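Local coordinates for extracellular solute-binding protein family 1 (PDB 4R2F), which probably captures sugars outside the cell membrane for uptake by a transporter and holds the disaccharide laminaribiose in this crystal, at residues D154-E166 with D286-A298. Residues are numbered along the deposited sequence; the frame is centred on the assembly and turned at random.
With BGC (beta-D-glucopyranose), chain B; BGC (beta-D-glucopyranose), chain C.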
# COMPACT_ATOMS: atom_id res chain seq x y z
N ASP A 154 3.56 2.75 -3.12
CA ASP A 154 2.56 3.18 -2.15
C ASP A 154 3.21 3.06 -0.79
O ASP A 154 3.33 1.97 -0.25
CB ASP A 154 1.31 2.33 -2.28
CG ASP A 154 0.17 2.77 -1.35
OD1 ASP A 154 0.20 3.89 -0.80
OD2 ASP A 154 -0.76 1.96 -1.17
N ILE A 155 3.62 4.20 -0.27
CA ILE A 155 4.35 4.32 0.98
C ILE A 155 3.41 4.77 2.11
O ILE A 155 2.35 5.32 1.84
CB ILE A 155 5.52 5.33 0.80
CG1 ILE A 155 6.59 5.16 1.89
CG2 ILE A 155 5.03 6.76 0.72
CD1 ILE A 155 7.94 5.70 1.50
N ARG A 156 3.81 4.53 3.35
CA ARG A 156 2.97 4.68 4.54
C ARG A 156 3.52 5.73 5.51
O ARG A 156 4.17 5.40 6.51
CB ARG A 156 2.82 3.33 5.25
CG ARG A 156 1.96 2.34 4.47
CD ARG A 156 0.48 2.63 4.65
NE ARG A 156 -0.33 1.91 3.67
CZ ARG A 156 -0.46 2.25 2.40
NH1 ARG A 156 0.07 3.37 1.94
NH2 ARG A 156 -1.21 1.51 1.60
N PRO A 157 3.27 7.02 5.22
CA PRO A 157 3.78 8.04 6.10
C PRO A 157 2.91 8.22 7.33
O PRO A 157 1.73 7.87 7.33
CB PRO A 157 3.76 9.32 5.24
CG PRO A 157 3.21 8.91 3.90
CD PRO A 157 2.53 7.59 4.10
N LEU A 158 3.51 8.79 8.36
CA LEU A 158 2.78 9.27 9.51
C LEU A 158 2.40 10.73 9.25
O LEU A 158 3.14 11.46 8.57
CB LEU A 158 3.64 9.13 10.76
CG LEU A 158 3.94 7.68 11.16
CD1 LEU A 158 5.10 7.62 12.13
CD2 LEU A 158 2.73 7.01 11.78
N TRP A 159 1.21 11.10 9.71
CA TRP A 159 0.65 12.43 9.51
C TRP A 159 0.16 12.94 10.84
O TRP A 159 -0.15 12.13 11.72
CB TRP A 159 -0.55 12.39 8.55
CG TRP A 159 -0.18 12.05 7.16
CD1 TRP A 159 0.05 10.82 6.67
CD2 TRP A 159 0.03 12.97 6.06
NE1 TRP A 159 0.40 10.89 5.34
CE2 TRP A 159 0.39 12.20 4.95
CE3 TRP A 159 -0.07 14.36 5.92
CZ2 TRP A 159 0.66 12.77 3.70
CZ3 TRP A 159 0.20 14.92 4.69
CH2 TRP A 159 0.56 14.13 3.59
N TYR A 160 0.05 14.26 10.96
CA TYR A 160 -0.52 14.88 12.13
C TYR A 160 -1.28 16.13 11.78
O TYR A 160 -1.07 16.73 10.71
CB TYR A 160 0.55 15.20 13.19
CG TYR A 160 1.48 16.36 12.91
CD1 TYR A 160 2.50 16.26 11.96
CD2 TYR A 160 1.41 17.53 13.66
CE1 TYR A 160 3.38 17.32 11.72
CE2 TYR A 160 2.29 18.59 13.43
CZ TYR A 160 3.28 18.49 12.47
OH TYR A 160 4.14 19.54 12.24
N ARG A 161 -2.16 16.53 12.68
CA ARG A 161 -2.87 17.77 12.51
C ARG A 161 -2.33 18.75 13.56
O ARG A 161 -2.47 18.55 14.77
CB ARG A 161 -4.37 17.54 12.65
CG ARG A 161 -5.22 18.76 12.41
CD ARG A 161 -6.71 18.43 12.54
NE ARG A 161 -7.37 18.01 11.29
CZ ARG A 161 -7.78 18.83 10.30
NH1 ARG A 161 -8.41 18.35 9.24
NH2 ARG A 161 -7.54 20.12 10.36
N LYS A 162 -1.69 19.80 13.09
CA LYS A 162 -1.03 20.78 13.99
C LYS A 162 -1.96 21.36 15.05
O LYS A 162 -1.58 21.46 16.22
CB LYS A 162 -0.45 21.93 13.20
CG LYS A 162 0.53 21.53 12.12
CD LYS A 162 1.13 22.75 11.42
CE LYS A 162 0.05 23.64 10.83
NZ LYS A 162 0.55 24.31 9.61
N SER A 163 -3.18 21.72 14.66
CA SER A 163 -4.12 22.34 15.61
C SER A 163 -4.42 21.43 16.79
O SER A 163 -4.62 21.89 17.90
CB SER A 163 -5.42 22.74 14.90
OG SER A 163 -6.01 21.62 14.23
N LEU A 164 -4.42 20.13 16.56
CA LEU A 164 -4.80 19.21 17.62
C LEU A 164 -3.66 18.92 18.56
O LEU A 164 -3.88 18.62 19.74
CB LEU A 164 -5.34 17.89 17.03
CG LEU A 164 -6.69 18.08 16.34
CD1 LEU A 164 -7.21 16.78 15.74
CD2 LEU A 164 -7.71 18.63 17.33
N PHE A 165 -2.44 19.00 18.05
CA PHE A 165 -1.26 18.88 18.89
C PHE A 165 -1.12 20.14 19.74
O PHE A 165 -0.79 20.06 20.91
CB PHE A 165 -0.01 18.60 18.06
CG PHE A 165 0.19 17.14 17.80
CD1 PHE A 165 -0.63 16.46 16.88
CD2 PHE A 165 1.12 16.42 18.53
CE1 PHE A 165 -0.47 15.10 16.68
CE2 PHE A 165 1.27 15.06 18.34
CZ PHE A 165 0.49 14.40 17.41
N GLU A 166 -1.42 21.29 19.14
CA GLU A 166 -1.44 22.56 19.86
C GLU A 166 -2.49 22.56 20.97
O GLU A 166 -2.21 22.93 22.09
CB GLU A 166 -1.72 23.67 18.86
CG GLU A 166 -2.01 25.04 19.45
CD GLU A 166 -2.17 26.07 18.35
OE1 GLU A 166 -2.88 25.78 17.35
OE2 GLU A 166 -1.58 27.15 18.47
N ASP A 286 -9.22 18.27 2.77
CA ASP A 286 -8.86 19.38 3.67
C ASP A 286 -7.43 19.79 3.40
O ASP A 286 -6.48 19.24 3.97
CB ASP A 286 -9.01 19.02 5.16
CG ASP A 286 -8.67 20.19 6.09
OD1 ASP A 286 -7.92 21.11 5.71
OD2 ASP A 286 -9.15 20.18 7.24
N THR A 287 -7.31 20.78 2.53
CA THR A 287 -6.04 21.39 2.19
C THR A 287 -5.83 22.75 2.88
O THR A 287 -5.19 23.63 2.33
CB THR A 287 -5.96 21.59 0.66
OG1 THR A 287 -7.12 22.32 0.24
CG2 THR A 287 -5.90 20.20 -0.08
N SER A 288 -6.37 22.93 4.09
CA SER A 288 -6.04 24.08 4.92
C SER A 288 -4.54 24.20 5.23
O SER A 288 -4.08 25.27 5.56
CB SER A 288 -6.80 24.01 6.24
OG SER A 288 -6.40 22.88 7.01
N GLY A 289 -3.77 23.10 5.15
CA GLY A 289 -2.36 23.12 5.58
C GLY A 289 -2.20 22.60 7.01
O GLY A 289 -1.09 22.49 7.52
N ASP A 290 -3.32 22.27 7.66
CA ASP A 290 -3.28 21.82 9.05
C ASP A 290 -2.80 20.37 9.14
O ASP A 290 -2.18 19.99 10.13
CB ASP A 290 -4.64 21.99 9.73
CG ASP A 290 -4.56 21.94 11.23
OD1 ASP A 290 -3.53 22.30 11.83
OD2 ASP A 290 -5.55 21.55 11.86
N ILE A 291 -3.04 19.58 8.09
CA ILE A 291 -2.63 18.17 8.06
C ILE A 291 -1.28 18.06 7.37
O ILE A 291 -1.16 18.41 6.19
CB ILE A 291 -3.62 17.28 7.29
CG1 ILE A 291 -4.98 17.27 7.99
CG2 ILE A 291 -3.05 15.86 7.19
CD1 ILE A 291 -6.08 16.67 7.14
N VAL A 292 -0.30 17.55 8.10
CA VAL A 292 1.11 17.60 7.72
C VAL A 292 1.83 16.27 7.96
O VAL A 292 1.51 15.52 8.90
CB VAL A 292 1.81 18.72 8.55
CG1 VAL A 292 3.32 18.70 8.39
CG2 VAL A 292 1.23 20.08 8.15
N VAL A 293 2.82 15.98 7.13
CA VAL A 293 3.64 14.75 7.31
C VAL A 293 4.49 14.87 8.56
O VAL A 293 5.12 15.90 8.79
CB VAL A 293 4.51 14.46 6.07
CG1 VAL A 293 5.49 13.32 6.32
CG2 VAL A 293 3.62 14.12 4.89
N ALA A 294 4.47 13.82 9.38
CA ALA A 294 5.31 13.74 10.59
C ALA A 294 6.57 12.93 10.28
O ALA A 294 6.56 12.08 9.40
CB ALA A 294 4.52 13.10 11.74
N SER A 295 7.64 13.17 11.04
CA SER A 295 8.87 12.39 10.83
C SER A 295 8.68 10.95 11.31
O SER A 295 7.92 10.71 12.25
CB SER A 295 10.05 13.03 11.57
OG SER A 295 10.38 14.29 10.98
N PRO A 296 9.37 9.99 10.67
CA PRO A 296 9.32 8.62 11.17
C PRO A 296 9.79 8.57 12.62
O PRO A 296 10.54 9.44 13.06
CB PRO A 296 10.29 7.84 10.27
CG PRO A 296 10.66 8.75 9.15
CD PRO A 296 10.29 10.15 9.53
N ILE A 297 9.30 7.58 13.36
CA ILE A 297 9.63 7.44 14.77
C ILE A 297 10.46 6.18 15.00
O ILE A 297 10.39 5.21 14.24
CB ILE A 297 8.39 7.36 15.65
CG1 ILE A 297 7.54 6.12 15.31
CG2 ILE A 297 7.57 8.65 15.49
CD1 ILE A 297 6.22 6.10 16.06
N ALA A 298 11.22 6.21 16.08
CA ALA A 298 12.08 5.10 16.44
C ALA A 298 11.36 4.13 17.34
O ALA A 298 10.62 4.53 18.23
CB ALA A 298 13.34 5.62 17.13
C2 BGC B . -4.16 2.04 -0.64
C3 BGC B . -4.32 0.52 -0.71
C4 BGC B . -5.38 0.08 0.31
C5 BGC B . -6.69 0.88 0.11
C6 BGC B . -7.82 0.45 1.04
C1 BGC B . -5.54 2.72 -0.77
O1 BGC B . -5.42 4.14 -0.62
O2 BGC B . -3.26 2.48 -1.67
O3 BGC B . -3.01 -0.08 -0.51
O4 BGC B . -5.71 -1.31 0.23
O5 BGC B . -6.38 2.24 0.29
O6 BGC B . -7.38 0.50 2.40
C2 BGC C . -1.37 -1.48 -1.51
C3 BGC C . -1.26 -2.79 -2.30
C4 BGC C . -1.79 -3.94 -1.46
C5 BGC C . -3.21 -3.64 -0.99
C6 BGC C . -3.73 -4.72 -0.04
C1 BGC C . -2.84 -1.30 -1.20
O2 BGC C . -0.87 -0.38 -2.27
O3 BGC C . 0.09 -3.03 -2.68
O4 BGC C . -1.85 -5.12 -2.26
O5 BGC C . -3.25 -2.37 -0.33
O6 BGC C . -2.96 -4.81 1.18
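Val-293 sets its CG2 methyl over one face of the Trp-159 indole, a CH-pi contact 3.4 Å from the centroid of the six-membered ring. Ile-291 CG2 approaches the same ring obliquely at CE3. The Tyr-160 ring lies alongside Val-292, with CE1 3.6 Å from Val-292 CG1, and Val-293 O stands at its edge. The Arg-161 guanidinium has Ile-291 CG1 over one face. At its edge, NH1 gives a nearly straight bond (176°) to Asp-286 OD2, 2.8 Å away and met from above the carboxylate plane. The chain bends at chi3 (-90°), which turns the guanidinium toward this acid. NH2 faces Asp-290, whose OD2 is less surely placed. With an alanine in place of Arg-161, Asp-286 would probably lose its charged mate and Ile-291 its cover. Asp-290 OD1 takes the Ser-163 N-H on its syn lone pair at 2.9 Å, tying the loop to the first turn of helix 162-168. Between the strands, Tyr-160 and Val-292 exchange two backbone bonds as an antiparallel hydrogen-bonded pair. Nearer the sugar, Arg-156 grips Asp-154 end-on, and Asp-154 OD2 accepts from O2 of both glucose units. Strand 291-294 pairs antiparallel with the C-terminal end of strand 145-161, which passes the glycan pocket at Asp-154 and Arg-156 and ends at helix 162-168. Helix 280-284 packs on Trp-159 and Ile-291, while helix 364-373 touches Ser-295 and Pro-296.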